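Local coordinates for interferon-activable protein 202 (PDB 4L5R) that binds double-stranded DNA without sequence specificity and inhibits activation of the AIM2 inflammasome, probably by sequestering cytoplasmic DNA, at residues 130-142 with 154-166. Sequence-based numbering, arbitrary orientation.
Sequences AVEKKKVNDKSIT and VVWDKEQHNINYE. Unlike the reference sequence in segment 154-166: Glu159 (reference Lys). With nucleotides of chain C.
Ile141 and Trp156 pair their backbones as an antiparallel hydrogen-bonded pair, Ile141 N to Trp156 O at 3.0 Å and Trp156 N to Ile141 O at 2.9 Å, in the second OB-fold barrel of the first HIN-200 domain. Their side chains project from the same face of the sheet, Ile141 CG1 4.1 Å from Trp156 CD1. The His161 ring lies against Ile141 so that CG1 sits over the centre of one ring face in a CH-pi contact (4.1 Å to the centroid), while Val136 CG1 approaches CD2. With CG anti to its carbonyl carbon (chi1 -63°), the imidazole reaches the 137-140 turn, where NE2 donates to Asn137 O (3.0 Å), the N-H pointing nearly down the C=O direction, with Asn137 O 20° out of the imidazole plane. An alanine in place of His161 is likely to leave Asn137 O without this donor and to open a gap beside Val136 and Ile141. Trp156 NE1 donates to Gln160 O in the indole plane (3.0 Å), fixing the rotation of the ring, and Ile163 CD1 and Lys158 CB flank opposite ring faces. Thr142 OG1 and Lys135 NZ both donate to OP1 of DG7 of chain C, whereas Ser140 OG and Lys139 N hold OP2 and OP1 of DT8 of chain C. Such chemistry, with Ile141 and Trp156 on the face packed with His161 and Thr142 on the face turned to DG7, is consistent with DNA recognition through the backbone, indifferent to base sequence.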
# COMPACT_ATOMS: atom_id res chain seq x y z
N ALA A 130 -14.29 8.83 1.87
CA ALA A 130 -14.78 10.19 2.11
C ALA A 130 -14.32 10.66 3.49
O ALA A 130 -14.18 9.85 4.42
CB ALA A 130 -16.30 10.23 2.00
N VAL A 131 -14.08 11.96 3.62
CA VAL A 131 -13.61 12.53 4.88
C VAL A 131 -14.73 13.32 5.55
O VAL A 131 -15.32 14.22 4.94
CB VAL A 131 -12.41 13.47 4.67
CG1 VAL A 131 -12.08 14.19 5.98
CG2 VAL A 131 -11.20 12.70 4.18
N GLU A 132 -15.05 12.98 6.79
CA GLU A 132 -16.07 13.71 7.54
C GLU A 132 -15.41 14.81 8.36
O GLU A 132 -15.90 15.94 8.40
CB GLU A 132 -16.84 12.76 8.45
CG GLU A 132 -17.54 13.44 9.60
CD GLU A 132 -19.02 13.14 9.63
OE1 GLU A 132 -19.78 13.87 8.96
OE2 GLU A 132 -19.41 12.16 10.30
N LYS A 133 -14.30 14.46 9.00
CA LYS A 133 -13.59 15.40 9.87
C LYS A 133 -12.09 15.24 9.74
O LYS A 133 -11.59 14.14 9.50
CB LYS A 133 -13.96 15.17 11.33
CG LYS A 133 -15.44 15.25 11.64
CD LYS A 133 -15.70 14.98 13.11
CE LYS A 133 -17.17 15.16 13.45
NZ LYS A 133 -17.65 16.51 13.04
N LYS A 134 -11.36 16.33 9.91
CA LYS A 134 -9.91 16.26 9.94
C LYS A 134 -9.43 17.16 11.06
O LYS A 134 -9.97 18.25 11.25
CB LYS A 134 -9.31 16.70 8.60
CG LYS A 134 -7.80 16.92 8.64
CD LYS A 134 -7.23 17.19 7.26
CE LYS A 134 -5.94 17.99 7.32
NZ LYS A 134 -6.20 19.45 7.43
N LYS A 135 -8.46 16.69 11.83
CA LYS A 135 -7.90 17.52 12.90
C LYS A 135 -6.40 17.43 12.91
O LYS A 135 -5.84 16.34 13.02
CB LYS A 135 -8.46 17.11 14.26
CG LYS A 135 -7.66 17.71 15.42
CD LYS A 135 -8.55 18.24 16.54
CE LYS A 135 -8.94 17.14 17.53
NZ LYS A 135 -9.90 16.16 16.94
N VAL A 136 -5.73 18.57 12.79
CA VAL A 136 -4.28 18.60 12.87
C VAL A 136 -3.89 18.87 14.31
O VAL A 136 -4.30 19.88 14.89
CB VAL A 136 -3.69 19.66 11.95
CG1 VAL A 136 -2.16 19.62 11.99
CG2 VAL A 136 -4.20 19.45 10.53
N ASN A 137 -3.12 17.96 14.89
CA ASN A 137 -2.65 18.12 16.26
C ASN A 137 -1.14 18.35 16.29
O ASN A 137 -0.47 18.25 15.26
CB ASN A 137 -3.00 16.89 17.10
CG ASN A 137 -4.46 16.52 16.99
OD1 ASN A 137 -5.34 17.27 17.44
ND2 ASN A 137 -4.73 15.36 16.39
N ASP A 138 -0.61 18.64 17.48
CA ASP A 138 0.84 18.74 17.66
C ASP A 138 1.58 17.50 17.17
O ASP A 138 2.56 17.60 16.43
CB ASP A 138 1.17 18.93 19.14
CG ASP A 138 1.05 20.37 19.59
OD1 ASP A 138 0.59 21.20 18.79
OD2 ASP A 138 1.41 20.66 20.75
N LYS A 139 1.12 16.33 17.60
CA LYS A 139 1.88 15.10 17.37
C LYS A 139 1.19 14.12 16.41
O LYS A 139 1.73 13.05 16.10
CB LYS A 139 2.18 14.40 18.71
CG LYS A 139 2.95 15.28 19.71
CD LYS A 139 4.21 15.87 19.07
CE LYS A 139 5.02 16.71 20.06
NZ LYS A 139 5.73 15.86 21.06
N SER A 140 0.02 14.50 15.92
CA SER A 140 -0.73 13.62 15.03
C SER A 140 -1.67 14.40 14.14
O SER A 140 -1.90 15.60 14.34
CB SER A 140 -1.54 12.62 15.85
OG SER A 140 -2.49 13.28 16.66
N ILE A 141 -2.21 13.71 13.14
CA ILE A 141 -3.32 14.22 12.38
C ILE A 141 -4.34 13.11 12.46
O ILE A 141 -4.01 11.94 12.22
CB ILE A 141 -2.96 14.45 10.92
CG1 ILE A 141 -1.76 15.38 10.81
CG2 ILE A 141 -4.15 15.02 10.17
CD1 ILE A 141 -1.36 15.66 9.38
N THR A 142 -5.56 13.44 12.85
CA THR A 142 -6.60 12.41 12.90
C THR A 142 -7.73 12.75 11.94
O THR A 142 -7.94 13.91 11.60
CB THR A 142 -7.15 12.23 14.30
OG1 THR A 142 -7.69 13.47 14.76
CG2 THR A 142 -6.04 11.76 15.24
N VAL A 154 -9.13 7.55 11.79
CA VAL A 154 -7.79 7.33 11.25
C VAL A 154 -6.81 8.16 12.08
O VAL A 154 -7.01 9.36 12.28
CB VAL A 154 -7.69 7.75 9.78
CG1 VAL A 154 -6.27 7.57 9.25
CG2 VAL A 154 -8.70 6.93 8.93
N VAL A 155 -5.77 7.49 12.57
CA VAL A 155 -4.71 8.12 13.34
C VAL A 155 -3.38 8.09 12.59
O VAL A 155 -2.81 7.02 12.36
CB VAL A 155 -4.55 7.46 14.74
CG1 VAL A 155 -3.37 8.07 15.50
CG2 VAL A 155 -5.86 7.62 15.56
N TRP A 156 -2.91 9.28 12.20
CA TRP A 156 -1.61 9.45 11.57
C TRP A 156 -0.64 9.99 12.62
O TRP A 156 -0.78 11.13 13.10
CB TRP A 156 -1.74 10.40 10.37
CG TRP A 156 -0.45 10.82 9.72
CD1 TRP A 156 0.26 11.97 9.97
CD2 TRP A 156 0.29 10.11 8.71
NE1 TRP A 156 1.38 12.02 9.18
CE2 TRP A 156 1.42 10.88 8.40
CE3 TRP A 156 0.10 8.90 8.04
CZ2 TRP A 156 2.36 10.49 7.45
CZ3 TRP A 156 1.04 8.49 7.09
CH2 TRP A 156 2.15 9.29 6.81
N ASP A 157 0.32 9.14 12.98
CA ASP A 157 1.16 9.29 14.16
C ASP A 157 2.57 9.75 13.80
O ASP A 157 3.37 10.05 14.68
CB ASP A 157 1.28 7.93 14.85
CG ASP A 157 0.94 7.99 16.32
OD1 ASP A 157 0.23 8.93 16.72
OD2 ASP A 157 1.37 7.09 17.07
N LYS A 158 2.88 9.75 12.50
CA LYS A 158 4.20 10.15 12.06
C LYS A 158 4.39 11.64 12.35
O LYS A 158 3.50 12.45 12.07
CB LYS A 158 4.40 9.85 10.57
CG LYS A 158 4.44 8.35 10.23
CD LYS A 158 4.71 8.13 8.73
CE LYS A 158 5.05 6.68 8.42
NZ LYS A 158 5.41 6.43 6.97
N GLU A 159 5.53 11.99 12.93
CA GLU A 159 5.86 13.39 13.17
C GLU A 159 6.20 14.01 11.82
O GLU A 159 7.37 14.07 11.43
CB GLU A 159 7.02 13.53 14.15
N GLN A 160 5.17 14.43 11.11
CA GLN A 160 5.29 15.04 9.80
C GLN A 160 3.89 15.34 9.28
O GLN A 160 3.01 14.48 9.30
CB GLN A 160 6.06 14.13 8.84
CG GLN A 160 5.20 13.39 7.82
CD GLN A 160 6.06 12.64 6.81
OE1 GLN A 160 6.55 11.54 7.09
NE2 GLN A 160 6.25 13.24 5.64
N HIS A 161 3.68 16.58 8.86
CA HIS A 161 2.36 17.04 8.45
C HIS A 161 2.33 17.45 6.98
O HIS A 161 1.34 18.02 6.50
CB HIS A 161 1.90 18.22 9.32
CG HIS A 161 1.73 17.87 10.77
ND1 HIS A 161 2.07 16.64 11.28
CD2 HIS A 161 1.25 18.59 11.81
CE1 HIS A 161 1.81 16.62 12.58
NE2 HIS A 161 1.31 17.79 12.92
N ASN A 162 3.41 17.16 6.26
CA ASN A 162 3.47 17.52 4.85
C ASN A 162 2.68 16.55 3.97
O ASN A 162 3.24 15.87 3.10
CB ASN A 162 4.91 17.70 4.36
CG ASN A 162 5.78 16.48 4.64
OD1 ASN A 162 5.51 15.69 5.54
ND2 ASN A 162 6.86 16.34 3.87
N ILE A 163 1.38 16.50 4.20
CA ILE A 163 0.50 15.65 3.43
C ILE A 163 -0.14 16.44 2.30
O ILE A 163 -0.69 17.52 2.51
CB ILE A 163 -0.62 15.05 4.32
CG1 ILE A 163 -0.02 14.43 5.59
CG2 ILE A 163 -1.45 14.05 3.55
CD1 ILE A 163 1.06 13.41 5.31
N ASN A 164 -0.06 15.90 1.09
CA ASN A 164 -0.78 16.46 -0.04
C ASN A 164 -2.27 16.13 0.07
O ASN A 164 -2.76 15.19 -0.56
CB ASN A 164 -0.21 15.96 -1.37
CG ASN A 164 1.15 16.55 -1.67
OD1 ASN A 164 1.37 17.75 -1.49
ND2 ASN A 164 2.09 15.71 -2.10
N TYR A 165 -2.96 16.91 0.89
CA TYR A 165 -4.39 16.78 1.06
C TYR A 165 -5.04 18.17 1.16
O TYR A 165 -4.54 19.04 1.88
CB TYR A 165 -4.72 15.97 2.31
CG TYR A 165 -6.20 15.84 2.54
CD1 TYR A 165 -6.91 14.79 1.99
CD2 TYR A 165 -6.89 16.80 3.27
CE1 TYR A 165 -8.28 14.68 2.18
CE2 TYR A 165 -8.24 16.71 3.46
CZ TYR A 165 -8.94 15.65 2.92
OH TYR A 165 -10.30 15.56 3.11
N GLU A 166 -6.13 18.37 0.43
CA GLU A 166 -6.89 19.62 0.51
C GLU A 166 -8.33 19.37 0.94
O GLU A 166 -8.88 18.28 0.73
CB GLU A 166 -6.84 20.37 -0.82
CG GLU A 166 -5.47 20.95 -1.15
P DG C 7 -8.01 13.16 18.44
OP1 DG C 7 -7.96 13.97 17.21
OP2 DG C 7 -8.06 11.67 18.35
O5' DG C 7 -6.77 13.59 19.34
C5' DG C 7 -6.65 14.97 19.75
C4' DG C 7 -5.40 15.15 20.60
O4' DG C 7 -5.65 14.62 21.92
C3' DG C 7 -4.14 14.44 20.09
O3' DG C 7 -3.04 15.33 20.30
C2' DG C 7 -4.05 13.17 20.94
C1' DG C 7 -4.67 13.64 22.25
N9 DG C 7 -5.42 12.64 23.00
C8 DG C 7 -6.41 11.81 22.53
N7 DG C 7 -6.92 11.05 23.45
C5 DG C 7 -6.25 11.41 24.61
C6 DG C 7 -6.38 10.93 25.93
O6 DG C 7 -7.16 10.05 26.36
N1 DG C 7 -5.49 11.57 26.80
C2 DG C 7 -4.61 12.56 26.41
N2 DG C 7 -3.82 13.09 27.36
N3 DG C 7 -4.48 13.01 25.18
C4 DG C 7 -5.33 12.39 24.34
P DT C 8 -1.54 14.89 19.94
OP1 DT C 8 -0.77 16.10 19.60
OP2 DT C 8 -1.60 13.76 18.97
O5' DT C 8 -0.98 14.33 21.33
C5' DT C 8 -0.81 15.21 22.42
C4' DT C 8 -0.14 14.47 23.56
O4' DT C 8 -1.09 13.54 24.13
C3' DT C 8 1.10 13.67 23.17
O3' DT C 8 2.19 14.19 23.92
C2' DT C 8 0.77 12.21 23.53
C1' DT C 8 -0.39 12.37 24.51
N1 DT C 8 -1.43 11.31 24.52
C2 DT C 8 -1.75 10.75 25.73
O2 DT C 8 -1.20 11.06 26.77
N3 DT C 8 -2.73 9.80 25.69
C4 DT C 8 -3.43 9.37 24.58
O4 DT C 8 -4.30 8.51 24.66
C5 DT C 8 -3.05 10.01 23.34
C7 DT C 8 -3.74 9.62 22.06
C6 DT C 8 -2.09 10.94 23.37
P DT C 9 3.68 13.65 23.68
OP1 DT C 9 4.61 14.76 23.96
OP2 DT C 9 3.72 12.97 22.36
O5' DT C 9 3.86 12.53 24.80
C5' DT C 9 3.52 12.87 26.14
C4' DT C 9 3.44 11.61 26.98
O4' DT C 9 2.22 10.89 26.70
C3' DT C 9 4.58 10.63 26.77
O3' DT C 9 5.40 10.69 27.93
C2' DT C 9 3.90 9.26 26.56
C1' DT C 9 2.45 9.53 26.95
N1 DT C 9 1.41 8.78 26.17
C2 DT C 9 0.52 8.00 26.85
O2 DT C 9 0.54 7.87 28.06
N3 DT C 9 -0.40 7.37 26.07
C4 DT C 9 -0.53 7.44 24.70
O4 DT C 9 -1.40 6.82 24.09
C5 DT C 9 0.44 8.28 24.03
C7 DT C 9 0.41 8.43 22.54
C6 DT C 9 1.35 8.91 24.79